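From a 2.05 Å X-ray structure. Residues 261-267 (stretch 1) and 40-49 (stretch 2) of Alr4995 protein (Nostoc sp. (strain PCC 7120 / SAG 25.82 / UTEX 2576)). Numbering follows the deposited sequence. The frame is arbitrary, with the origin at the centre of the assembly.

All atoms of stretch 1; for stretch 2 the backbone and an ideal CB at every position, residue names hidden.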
ATOM      1  N   ALA B 261       9.204  22.729 -39.935  1.00 32.55           N
ATOM      2  CA  ALA B 261       8.085  23.159 -40.777  1.00 37.56           C
ATOM      3  C   ALA B 261       8.384  24.511 -41.425  1.00 31.19           C
ATOM      4  O   ALA B 261       9.520  24.772 -41.833  1.00 31.37           O
ATOM      5  CB  ALA B 261       6.783  23.225 -39.972  1.00 36.13           C
ATOM      6  N   ALA B 262       7.370  25.367 -41.512  1.00 36.16           N
ATOM      7  CA  ALA B 262       7.476  26.602 -42.291  1.00 35.75           C
ATOM      8  C   ALA B 262       8.638  27.490 -41.831  1.00 32.51           C
ATOM      9  O   ALA B 262       9.544  27.773 -42.610  1.00 36.88           O
ATOM     10  CB  ALA B 262       6.169  27.370 -42.235  1.00 32.26           C
ATOM     11  N   LYS B 263       8.618  27.909 -40.570  1.00 29.64           N
ATOM     12  CA  LYS B 263       9.647  28.805 -40.055  1.00 27.95           C
ATOM     13  C   LYS B 263      11.052  28.188 -40.185  1.00 35.35           C
ATOM     14  O   LYS B 263      12.016  28.904 -40.458  1.00 32.72           O
ATOM     15  CB  LYS B 263       9.339  29.163 -38.591  1.00 35.85           C
ATOM     16  CG  LYS B 263      10.333  30.101 -37.900  1.00 33.06           C
ATOM     17  CD  LYS B 263      10.206  31.547 -38.377  1.00 35.14           C
ATOM     18  CE  LYS B 263      10.580  32.533 -37.266  1.00 31.12           C
ATOM     19  NZ  LYS B 263       9.401  32.892 -36.431  1.00 30.93           N
ATOM     20  N   CYS B 264      11.163  26.867 -40.008  1.00 27.80           N
ATOM     21  CA  CYS B 264      12.453  26.179 -40.095  1.00 24.10           C
ATOM     22  C   CYS B 264      13.036  26.251 -41.496  1.00 29.36           C
ATOM     23  O   CYS B 264      14.252  26.256 -41.669  1.00 26.05           O
ATOM     24  CB  CYS B 264      12.323  24.704 -39.689  1.00 31.83           C
ATOM     25  SG  CYS B 264      12.273  24.401 -37.908  1.00 40.45           S
ATOM     26  N   LEU B 265      12.151  26.296 -42.491  1.00 31.19           N
ATOM     27  CA  LEU B 265      12.545  26.270 -43.895  1.00 33.50           C
ATOM     28  C   LEU B 265      12.954  27.654 -44.428  1.00 33.31           C
ATOM     29  O   LEU B 265      13.361  27.781 -45.584  1.00 33.64           O
ATOM     30  CB  LEU B 265      11.396  25.693 -44.733  1.00 31.87           C
ATOM     31  CG  LEU B 265      11.209  24.178 -44.566  1.00 31.76           C
ATOM     32  CD1 LEU B 265       9.898  23.697 -45.200  1.00 34.22           C
ATOM     33  CD2 LEU B 265      12.408  23.429 -45.139  1.00 28.67           C
ATOM     34  N   THR B 266      12.857  28.670 -43.569  1.00 29.57           N
ATOM     35  CA  THR B 266      13.103  30.060 -43.943  1.00 30.00           C
ATOM     36  C   THR B 266      14.053  30.760 -42.969  1.00 30.60           C
ATOM     37  O   THR B 266      14.118  30.422 -41.787  1.00 26.88           O
ATOM     38  CB  THR B 266      11.788  30.905 -43.987  1.00 27.89           C
ATOM     39  OG1 THR B 266      11.314  31.142 -42.648  1.00 36.99           O
ATOM     40  CG2 THR B 266      10.695  30.220 -44.808  1.00 31.78           C
ATOM     41  N   LEU B 267      14.769  31.758 -43.470  1.00 30.16           N
ATOM     42  CA  LEU B 267      15.538  32.652 -42.619  1.00 23.67           C
ATOM     43  C   LEU B 267      15.316  34.084 -43.100  1.00 29.34           C
ATOM     44  O   LEU B 267      15.580  34.401 -44.262  1.00 25.52           O
ATOM     45  CB  LEU B 267      17.017  32.279 -42.649  1.00 22.57           C
ATOM     46  CG  LEU B 267      17.974  33.168 -41.861  1.00 21.52           C
ATOM     47  CD1 LEU B 267      17.671  33.128 -40.370  1.00 24.64           C
ATOM     48  CD2 LEU B 267      19.397  32.749 -42.128  1.00 25.25           C
ATOM     49  N   UNK B  40       5.450  20.242 -51.616  1.00 50.03           N
ATOM     50  CA  UNK B  40       5.079  21.024 -50.433  1.00 50.19           C
ATOM     51  C   UNK B  40       5.997  22.238 -50.269  1.00 43.04           C
ATOM     52  O   UNK B  40       5.530  23.339 -49.948  1.00 43.12           O
ATOM     53  CB  UNK B  40       5.134  20.150 -49.178  1.00 50.19           C
ATOM     54  N   UNK B  41       7.295  22.023 -50.490  1.00 39.61           N
ATOM     55  CA  UNK B  41       8.278  23.101 -50.449  1.00 43.92           C
ATOM     56  C   UNK B  41       7.906  24.210 -51.425  1.00 48.23           C
ATOM     57  O   UNK B  41       7.888  25.389 -51.058  1.00 46.11           O
ATOM     58  CB  UNK B  41       9.675  22.564 -50.767  1.00 43.92           C
ATOM     59  N   UNK B  42       7.596  23.823 -52.664  1.00 49.28           N
ATOM     60  CA  UNK B  42       7.214  24.783 -53.698  1.00 45.91           C
ATOM     61  C   UNK B  42       6.004  25.595 -53.256  1.00 44.19           C
ATOM     62  O   UNK B  42       5.937  26.797 -53.494  1.00 47.17           O
ATOM     63  CB  UNK B  42       6.916  24.065 -55.015  1.00 45.91           C
ATOM     64  N   UNK B  43       5.059  24.938 -52.598  1.00 42.50           N
ATOM     65  CA  UNK B  43       3.892  25.630 -52.083  1.00 49.93           C
ATOM     66  C   UNK B  43       4.263  26.768 -51.150  1.00 45.81           C
ATOM     67  O   UNK B  43       3.741  27.882 -51.271  1.00 47.43           O
ATOM     68  CB  UNK B  43       2.976  24.643 -51.357  1.00 49.93           C
ATOM     69  N   UNK B  44       5.171  26.484 -50.218  1.00 48.82           N
ATOM     70  CA  UNK B  44       5.692  27.501 -49.298  1.00 47.26           C
ATOM     71  C   UNK B  44       6.440  28.596 -50.060  1.00 44.85           C
ATOM     72  O   UNK B  44       6.184  29.800 -49.894  1.00 44.93           O
ATOM     73  CB  UNK B  44       6.615  26.859 -48.260  1.00 47.26           C
ATOM     74  N   UNK B  45       7.374  28.143 -50.887  1.00 43.54           N
ATOM     75  CA  UNK B  45       8.158  28.999 -51.752  1.00 45.11           C
ATOM     76  C   UNK B  45       7.268  29.949 -52.552  1.00 46.88           C
ATOM     77  O   UNK B  45       7.468  31.171 -52.532  1.00 47.54           O
ATOM     78  CB  UNK B  45       9.012  28.151 -52.697  1.00 45.11           C
ATOM     79  N   UNK B  46       6.270  29.388 -53.229  1.00 49.43           N
ATOM     80  CA  UNK B  46       5.370  30.183 -54.064  1.00 51.64           C
ATOM     81  C   UNK B  46       4.593  31.216 -53.242  1.00 52.10           C
ATOM     82  O   UNK B  46       4.508  32.382 -53.632  1.00 50.71           O
ATOM     83  CB  UNK B  46       4.394  29.265 -54.802  1.00 51.64           C
ATOM     84  N   UNK B  47       4.037  30.785 -52.106  1.00 49.12           N
ATOM     85  CA  UNK B  47       3.276  31.685 -51.241  1.00 50.16           C
ATOM     86  C   UNK B  47       4.142  32.832 -50.728  1.00 52.12           C
ATOM     87  O   UNK B  47       3.734  34.000 -50.757  1.00 53.70           O
ATOM     88  CB  UNK B  47       2.684  30.911 -50.062  1.00 50.16           C
ATOM     89  N   UNK B  48       5.344  32.492 -50.271  1.00 49.48           N
ATOM     90  CA  UNK B  48       6.237  33.481 -49.687  1.00 44.96           C
ATOM     91  C   UNK B  48       6.727  34.466 -50.740  1.00 47.56           C
ATOM     92  O   UNK B  48       6.831  35.667 -50.473  1.00 48.55           O
ATOM     93  CB  UNK B  48       7.426  32.793 -49.014  1.00 44.96           C
ATOM     94  N   UNK B  49       7.023  33.951 -51.935  1.00 52.83           N
ATOM     95  CA  UNK B  49       7.484  34.766 -53.061  1.00 48.88           C
ATOM     96  C   UNK B  49       6.465  35.842 -53.448  1.00 49.78           C
ATOM     97  O   UNK B  49       6.814  36.847 -54.075  1.00 47.02           O
ATOM     98  CB  UNK B  49       7.775  33.872 -54.268  1.00 48.88           C
TER

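Stretch 2 is a helix that begins earlier in the chain. Stretch 1 is a short turn ending in an extended residue, and it offers the helix a mostly apolar surface: Leu265, the CG2 methyl of Thr266 and the backbone O of Ala262.

Position 40 has its ideal CB more than 5.5 Å from any atom of stretch 1. Nothing there restricts the choice, and most helix-compatible residues would fit. The deposited residue is Gln40, whose amide is hydrogen-bonded elsewhere in the structure.

Position 41 sends its CA-to-CB bond sideways, and its ideal CB also lies beyond 5.5 Å. A short side chain would leave a gap before Leu265. A long or broad one, such as Met, Leu, Phe or Trp, could cross it, and a donor could serve the carbonyl of Leu265 through a water. The deposited residue is Trp41, with chi1 in t. Its ring end comes nearer than its CB direction suggests. Leu265 CD2 sits at the ring edge, near the ring plane, 4.4 Å from Trp41 CD1. Trp41 NE1 donates to a water at 3.2 Å from the water O. The same water O lies 2.4 Å from Leu265 O, close enough to bridge the stretches, though other acceptors compete for its protons.

Position 42 is out of reach of stretch 1, so a polar residue is as suitable as any. It is Gln42.

Position 43 is also out of reach. Its phi/psi of -57/-47 is ordinary for a helix and does not demand glycine. An ideal CB would, however, lie 3.2 Å from the carbonyl O of position 40. The deposited residue is Gly43.

Position 44 faces stretch 1. Its CA-to-CB bond points toward it, and the ideal CB is 5.5 Å from Leu265 CD1. The space ahead is lined by Leu265, Thr266 CG2 and the backbone O of Ala262. Leu, Met or Ile would suit it; the surface is mainly apolar and presents no charge, so a charged side chain would gain no opposite charge here. It is Leu44, with chi1 t and chi2 p, and it has the largest covered area of stretch 2. Leu44 CD2 packs 3.9 Å from Leu265 CB, 4.0 Å from Ala262 O and 4.3 Å from Thr266 CG2.

Position 45 points sideways with no atom of stretch 1 near its CB. Many residues would do. It is Tyr45, whose ring stays clear of stretch 1.

Positions 46 and 47 are out of reach and unrestricted by stretch 1. They are Gln46 and Ile47. Gln46 NE2 donates to Gln42 OE1 at 3.2 Å, linking side chains one helical turn apart.

Position 48 points toward stretch 1, but its CB is too far back to touch. A branched or extended apolar side chain could reach the Thr266 methyl. It is Leu48, one turn after Leu44, and Leu48 CD2 lies 3.9 Å from Thr266 CG2.

Position 49 is out of reach, and a long polar residue is acceptable. It is Lys49, which touches a crystal neighbour.

No direct hydrogen bond joins the stretches.

Stretch 2 (40-49) QWQGLYQILK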
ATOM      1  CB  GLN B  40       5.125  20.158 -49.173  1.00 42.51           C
ATOM      2  CG  GLN B  40       4.038  19.098 -49.075  1.00 44.50           C
ATOM      3  CD  GLN B  40       4.228  18.196 -47.859  1.00 50.17           C
ATOM      4  OE1 GLN B  40       5.295  18.181 -47.252  1.00 48.61           O
ATOM      5  NE2 GLN B  40       3.194  17.442 -47.501  1.00 51.80           N
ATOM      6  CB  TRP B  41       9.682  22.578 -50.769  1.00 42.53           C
ATOM      7  CG  TRP B  41      10.760  23.606 -50.543  1.00 43.77           C
ATOM      8  CD1 TRP B  41      11.468  23.811 -49.394  1.00 44.68           C
ATOM      9  CD2 TRP B  41      11.242  24.571 -51.485  1.00 45.32           C
ATOM     10  NE1 TRP B  41      12.362  24.841 -49.561  1.00 39.76           N
ATOM     11  CE2 TRP B  41      12.247  25.324 -50.838  1.00 42.15           C
ATOM     12  CE3 TRP B  41      10.921  24.878 -52.814  1.00 51.02           C
ATOM     13  CZ2 TRP B  41      12.936  26.362 -51.472  1.00 41.71           C
ATOM     14  CZ3 TRP B  41      11.608  25.913 -53.447  1.00 47.06           C
ATOM     15  CH2 TRP B  41      12.605  26.641 -52.772  1.00 44.44           C
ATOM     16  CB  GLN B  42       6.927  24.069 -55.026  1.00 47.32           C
ATOM     17  CG  GLN B  42       8.179  23.583 -55.743  1.00 47.50           C
ATOM     18  CD  GLN B  42       8.971  24.718 -56.375  1.00 47.60           C
ATOM     19  OE1 GLN B  42       8.419  25.780 -56.685  1.00 48.89           O
ATOM     20  NE2 GLN B  42      10.271  24.496 -56.577  1.00 43.40           N
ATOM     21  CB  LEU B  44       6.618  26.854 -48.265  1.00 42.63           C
ATOM     22  CG  LEU B  44       7.290  27.824 -47.300  1.00 40.64           C
ATOM     23  CD1 LEU B  44       6.237  28.649 -46.572  1.00 36.66           C
ATOM     24  CD2 LEU B  44       8.156  27.046 -46.322  1.00 40.71           C
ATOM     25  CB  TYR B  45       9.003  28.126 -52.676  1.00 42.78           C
ATOM     26  CG  TYR B  45       9.903  28.889 -53.609  1.00 51.92           C
ATOM     27  CD1 TYR B  45      10.794  29.838 -53.124  1.00 46.63           C
ATOM     28  CD2 TYR B  45       9.877  28.649 -54.977  1.00 50.06           C
ATOM     29  CE1 TYR B  45      11.625  30.532 -53.976  1.00 46.62           C
ATOM     30  CE2 TYR B  45      10.702  29.340 -55.837  1.00 48.79           C
ATOM     31  CZ  TYR B  45      11.575  30.280 -55.336  1.00 49.16           C
ATOM     32  OH  TYR B  45      12.402  30.968 -56.198  1.00 46.22           O
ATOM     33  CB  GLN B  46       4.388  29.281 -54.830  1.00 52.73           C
ATOM     34  CG  GLN B  46       5.016  28.357 -55.884  1.00 54.03           C
ATOM     35  CD  GLN B  46       5.785  29.100 -56.963  1.00 61.99           C
ATOM     36  OE1 GLN B  46       5.411  30.207 -57.362  1.00 67.68           O
ATOM     37  NE2 GLN B  46       6.853  28.476 -57.466  1.00 59.83           N
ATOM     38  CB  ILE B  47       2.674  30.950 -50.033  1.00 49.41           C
ATOM     39  CG1 ILE B  47       1.595  29.965 -50.484  1.00 53.84           C
ATOM     40  CG2 ILE B  47       2.070  31.944 -49.067  1.00 48.94           C
ATOM     41  CD1 ILE B  47       1.121  29.034 -49.382  1.00 48.38           C
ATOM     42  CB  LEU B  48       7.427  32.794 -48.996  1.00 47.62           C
ATOM     43  CG  LEU B  48       8.266  33.667 -48.056  1.00 45.03           C
ATOM     44  CD1 LEU B  48       7.379  34.363 -47.038  1.00 40.65           C
ATOM     45  CD2 LEU B  48       9.332  32.844 -47.349  1.00 39.61           C
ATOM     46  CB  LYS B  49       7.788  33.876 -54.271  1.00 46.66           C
ATOM     47  CG  LYS B  49       9.266  33.761 -54.596  1.00 43.56           C
ATOM     48  CD  LYS B  49       9.886  35.159 -54.749  1.00 53.68           C
ATOM     49  CE  LYS B  49      11.398  35.123 -55.038  1.00 45.78           C
ATOM     50  NZ  LYS B  49      12.008  36.493 -55.186  1.00 40.76           N
TER
HETATM   51  O   HOH W   1      14.072  26.117 -47.222  1.00 31.51           O
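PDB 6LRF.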